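Local coordinates for protein beta-N-acetylglucosaminidase (Thermotoga maritima, PDB 3WO8) that probably hydrolyses terminal non-reducing N-acetyl-D-hexosamine residues in N-acetyl-beta-D-hexosaminides, as a TIM-barrel member of glycosyl hydrolase family 3, at residues Asp101-Tyr106 with Ala151-Arg156; Gln380-Val385 with Glu390-Val395. All coordinates share one frame; numbering follows the deposited sequence.

Interaction 1 (Asp101-Tyr106 with Ala151-Arg156)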
# COMPACT_ATOMS: atom_id res chain seq x y z
N ASP B 101 1.01 7.84 -22.84
CA ASP B 101 -0.26 7.40 -22.31
C ASP B 101 -0.08 6.59 -21.02
O ASP B 101 -0.84 6.77 -20.07
CB ASP B 101 -1.03 6.64 -23.40
CG ASP B 101 -1.61 7.58 -24.48
OD1 ASP B 101 -1.58 8.82 -24.33
OD2 ASP B 101 -2.12 7.07 -25.50
N VAL B 102 0.95 5.74 -20.96
CA VAL B 102 1.13 4.87 -19.78
C VAL B 102 1.54 5.72 -18.54
O VAL B 102 1.18 5.40 -17.38
CB VAL B 102 2.08 3.66 -20.01
CG1 VAL B 102 1.73 2.91 -21.28
CG2 VAL B 102 3.51 4.09 -20.10
N THR B 103 2.27 6.79 -18.82
CA THR B 103 2.72 7.71 -17.81
C THR B 103 1.51 8.40 -17.22
O THR B 103 1.36 8.49 -15.99
CB THR B 103 3.72 8.72 -18.39
OG1 THR B 103 4.98 8.06 -18.68
CG2 THR B 103 3.93 9.89 -17.44
N TYR B 104 0.64 8.86 -18.12
CA TYR B 104 -0.65 9.42 -17.74
C TYR B 104 -1.37 8.40 -16.81
O TYR B 104 -1.92 8.76 -15.76
CB TYR B 104 -1.52 9.73 -18.98
CG TYR B 104 -2.95 10.10 -18.62
CD1 TYR B 104 -3.26 11.39 -18.20
CD2 TYR B 104 -3.99 9.15 -18.65
CE1 TYR B 104 -4.56 11.74 -17.82
CE2 TYR B 104 -5.29 9.48 -18.26
CZ TYR B 104 -5.58 10.78 -17.86
OH TYR B 104 -6.87 11.14 -17.50
N ARG B 105 -1.35 7.15 -17.25
CA ARG B 105 -2.05 6.04 -16.60
C ARG B 105 -1.55 5.84 -15.19
O ARG B 105 -2.36 5.79 -14.26
CB ARG B 105 -1.82 4.75 -17.41
CG ARG B 105 -3.08 3.97 -17.67
CD ARG B 105 -3.22 2.67 -16.91
NE ARG B 105 -3.12 1.51 -17.80
CZ ARG B 105 -3.63 0.30 -17.53
NH1 ARG B 105 -3.46 -0.68 -18.39
NH2 ARG B 105 -4.27 0.05 -16.39
N TYR B 106 -0.23 5.73 -15.04
CA TYR B 106 0.40 5.55 -13.73
C TYR B 106 0.06 6.72 -12.80
O TYR B 106 -0.49 6.52 -11.69
CB TYR B 106 1.92 5.45 -13.85
CG TYR B 106 2.61 5.64 -12.52
CD1 TYR B 106 2.58 4.63 -11.55
CD2 TYR B 106 3.26 6.82 -12.22
CE1 TYR B 106 3.18 4.80 -10.30
CE2 TYR B 106 3.85 7.00 -10.98
CZ TYR B 106 3.82 6.01 -10.02
OH TYR B 106 4.44 6.26 -8.80
N ALA B 151 9.05 16.45 -22.24
CA ALA B 151 7.93 17.38 -22.26
C ALA B 151 6.63 16.61 -22.28
O ALA B 151 5.73 16.84 -21.46
CB ALA B 151 8.02 18.28 -23.48
N GLU B 152 6.54 15.68 -23.23
CA GLU B 152 5.34 14.89 -23.38
C GLU B 152 5.05 14.15 -22.10
O GLU B 152 3.99 14.32 -21.51
CB GLU B 152 5.48 13.92 -24.55
CG GLU B 152 4.92 14.48 -25.86
CD GLU B 152 5.87 14.29 -27.04
OE1 GLU B 152 6.05 15.24 -27.84
OE2 GLU B 152 6.45 13.19 -27.16
N HIS B 153 6.01 13.37 -21.63
CA HIS B 153 5.74 12.57 -20.45
C HIS B 153 5.35 13.46 -19.26
O HIS B 153 4.39 13.16 -18.53
CB HIS B 153 6.90 11.67 -20.16
CG HIS B 153 7.00 10.53 -21.12
ND1 HIS B 153 7.64 10.65 -22.33
CD2 HIS B 153 6.56 9.26 -21.05
CE1 HIS B 153 7.60 9.48 -22.96
NE2 HIS B 153 6.95 8.62 -22.20
N GLY B 154 6.04 14.59 -19.13
CA GLY B 154 5.76 15.52 -18.05
C GLY B 154 4.32 16.02 -17.99
O GLY B 154 3.71 16.18 -16.89
N ALA B 155 3.79 16.32 -19.18
CA ALA B 155 2.46 16.91 -19.23
C ALA B 155 1.46 15.81 -19.04
O ALA B 155 0.55 15.95 -18.23
CB ALA B 155 2.21 17.65 -20.54
N ARG B 156 1.69 14.69 -19.71
CA ARG B 156 0.84 13.51 -19.45
C ARG B 156 0.78 13.17 -17.95
O ARG B 156 -0.28 12.88 -17.40
CB ARG B 156 1.33 12.29 -20.23
CG ARG B 156 1.40 12.51 -21.74
CD ARG B 156 0.17 12.07 -22.52
NE ARG B 156 -1.11 12.43 -21.91
CZ ARG B 156 -2.23 11.70 -22.03
NH1 ARG B 156 -2.24 10.56 -22.75
NH2 ARG B 156 -3.35 12.08 -21.43

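Interaction 2 (Gln380-Val385 with Glu390-Val395)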
# COMPACT_ATOMS: atom_id res chain seq x y z
N GLN B 380 4.19 -4.91 17.97
CA GLN B 380 4.26 -3.47 17.74
C GLN B 380 3.88 -2.58 18.94
O GLN B 380 4.12 -1.36 18.95
CB GLN B 380 3.40 -3.15 16.54
CG GLN B 380 4.08 -2.29 15.51
CD GLN B 380 3.14 -2.10 14.36
OE1 GLN B 380 2.64 -3.11 13.80
NE2 GLN B 380 2.83 -0.83 14.01
N ILE B 381 3.30 -3.20 19.97
CA ILE B 381 2.78 -2.47 21.11
C ILE B 381 3.85 -1.69 21.88
O ILE B 381 3.58 -0.57 22.31
CB ILE B 381 2.03 -3.43 22.03
CG1 ILE B 381 0.75 -3.86 21.32
CG2 ILE B 381 1.71 -2.77 23.36
CD1 ILE B 381 -0.06 -4.91 22.04
N PRO B 382 5.06 -2.25 22.05
CA PRO B 382 5.97 -1.42 22.84
C PRO B 382 6.41 -0.14 22.17
O PRO B 382 6.49 0.89 22.83
CB PRO B 382 7.15 -2.34 23.09
CG PRO B 382 6.56 -3.69 23.07
CD PRO B 382 5.54 -3.63 21.95
N GLU B 383 6.64 -0.17 20.86
CA GLU B 383 6.97 1.10 20.14
C GLU B 383 5.83 2.13 20.24
O GLU B 383 6.08 3.34 20.27
CB GLU B 383 7.44 0.88 18.69
CG GLU B 383 6.51 1.33 17.57
CD GLU B 383 6.67 2.82 17.20
OE1 GLU B 383 7.79 3.37 17.18
OE2 GLU B 383 5.65 3.46 16.91
N ILE B 384 4.59 1.65 20.34
CA ILE B 384 3.43 2.53 20.42
C ILE B 384 3.42 3.18 21.79
O ILE B 384 3.39 4.39 21.92
CB ILE B 384 2.10 1.76 20.21
CG1 ILE B 384 2.01 1.16 18.79
CG2 ILE B 384 0.91 2.68 20.45
CD1 ILE B 384 0.91 0.13 18.64
N VAL B 385 3.49 2.36 22.83
CA VAL B 385 3.50 2.86 24.17
C VAL B 385 4.72 3.73 24.44
O VAL B 385 4.65 4.66 25.23
CB VAL B 385 3.43 1.69 25.14
CG1 VAL B 385 3.63 2.17 26.56
CG2 VAL B 385 2.09 0.96 24.98
N GLU B 390 8.66 7.28 29.02
CA GLU B 390 10.12 7.46 28.84
C GLU B 390 10.90 6.21 29.27
O GLU B 390 12.08 6.07 28.96
CB GLU B 390 10.61 8.71 29.57
CG GLU B 390 10.19 8.79 31.04
CD GLU B 390 10.16 10.22 31.54
OE1 GLU B 390 9.51 11.08 30.90
OE2 GLU B 390 10.79 10.49 32.59
N VAL B 391 10.21 5.32 29.99
CA VAL B 391 10.76 4.02 30.35
C VAL B 391 9.70 2.91 30.37
O VAL B 391 8.58 3.11 30.81
CB VAL B 391 11.45 4.09 31.72
CG1 VAL B 391 12.33 2.87 31.92
CG2 VAL B 391 12.27 5.37 31.85
N GLU B 392 10.08 1.73 29.92
CA GLU B 392 9.14 0.64 29.81
C GLU B 392 9.83 -0.71 29.92
O GLU B 392 10.83 -0.97 29.26
CB GLU B 392 8.27 0.76 28.55
CG GLU B 392 8.95 0.80 27.21
CD GLU B 392 7.99 0.59 26.02
OE1 GLU B 392 7.89 -0.57 25.55
OE2 GLU B 392 7.36 1.55 25.52
N ASN B 393 9.33 -1.53 30.85
CA ASN B 393 9.74 -2.92 30.98
C ASN B 393 8.75 -3.78 30.20
O ASN B 393 7.60 -3.85 30.53
CB ASN B 393 9.81 -3.37 32.46
CG ASN B 393 10.14 -4.88 32.62
OD1 ASN B 393 10.74 -5.52 31.74
ND2 ASN B 393 9.75 -5.46 33.76
N VAL B 394 9.23 -4.43 29.16
CA VAL B 394 8.39 -5.29 28.33
C VAL B 394 8.54 -6.76 28.71
O VAL B 394 9.66 -7.29 28.66
CB VAL B 394 8.82 -5.16 26.88
CG1 VAL B 394 7.95 -6.03 26.00
CG2 VAL B 394 8.74 -3.71 26.44
N VAL B 395 7.44 -7.42 29.05
CA VAL B 395 7.49 -8.86 29.21
C VAL B 395 6.43 -9.52 28.39
O VAL B 395 5.29 -9.10 28.38
CB VAL B 395 7.47 -9.35 30.69
CG1 VAL B 395 6.91 -8.32 31.63
CG2 VAL B 395 6.73 -10.66 30.84

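Interaction 1 (Asp101-Tyr106 with Ala151-Arg156)
Arg156 lays its guanidinium over one face of the Tyr104 ring, with the two planes only 17° from parallel and their centres 4.5 Å apart. The stack is offset: NH2 sits above the rim of the ring, 3.3 Å from Tyr104 CD1, while CB of Tyr104 lies beneath the middle of the guanidinium. Bends at chi2 and chi3 fold the arginine chain back over the tyrosine. The same group turns its edge to Asp101, whose carboxylate plane stands 81° from it, so a single oxygen makes the salt bridge. The modelled separation of 2.4 Å between Asp101 OD1 and Arg156 NH1 is too short to take literally.

Next to Tyr104 in sequence, Thr103 meets His153, one turn before Arg156, at the edge of the imidazole, OG1 lying in the ring plane 3.1 Å from CD2. This small beta-branched residue fits where the helices run close, and the histidine is held by the backbone carbonyls of Ile149 and Asn98, which take ND1 and NE2. The helix axes come within 8.2 Å and cross at -29°, close enough for Tyr104 CA to approach Arg156 O at 3.5 Å.

With a leucine in place of Arg156, Asp101 would probably lose its charge partner across the contact and the Tyr104 face its cationic cover. Glu159 adds a second salt bridge through NH2, so two carboxylates and one aromatic face share a single cation, which is likely to balance its charge and restrict the rotation of the guanidinium in this partly exposed seam between neighbouring barrel helices.

Interaction 2 (Gln380-Val385 with Glu390-Val395)
Glu392 places CG between its own backbone N and carbonyl carbon (chi1 59°) and then runs out extended, and this shape carries its carboxylate from the strand to the last turn of helix 374-385, at Pro382. Val394, two residues further on, has CG1 opposite the backbone N (chi1 -179°), which turns both methyls to the proline ring: CG1 and CG2 each lie 4.0 Å from Pro382 CG. The two side chains cross at about a right angle, apolar surface against apolar surface.

The glutamate end is less comfortable. Its OE2 stands 2.9 Å from Pro382 O, yet both atoms are acceptors, and OE1 is 3.1 Å from Pro382 CB. A charged carboxylate beside a carbonyl near the C-terminal end of a helix would probably be disfavoured, and the site may raise its affinity for a proton. Val385 borders the same group, with CG1 3.9 Å from Glu392 OE2, while its side chain also packs on Val358 and Leu469 in the interior. Proline suits the helix position because its ring offers a compact apolar surface; lacking an N-H, it cannot bond back to the preceding turn, and the helix is kinked here.

Glu392 and Val394 face the helix by the alternation of an extended strand, whereas the backbones of Val391, Asn393 and Val395 bond to strand 357-363. Helix and strand axes pass 9.8 Å apart and run almost antiparallel. That is the return half of a beta-alpha-beta crossover: strand 357-363, helix 374-385 and strand 391-397, the last forming an edge of the C-terminal domain's mixed sheet and lying parallel to the first.

How the interactions relate
Interaction 1 comes first along the chain and closes before interaction 2 opens. Their centres are 46 Å apart, on opposite sides of the chain's centre, and their nearest atoms are still about 24 Å from each other. They share no helix, strand or sheet. Interaction 1 joins helices 100-117 and 147-164, which precede strands 121-122 and 167-173 of the TIM barrel, and Arg105 on the first helix meets Phe335 of the second subunit. Interaction 2 sets helix 374-385 against an edge strand of the six-stranded sheet of the C-terminal domain. Each contact thus lies within its own domain, the first beside the dimer partner and the second with neither segment touched by it.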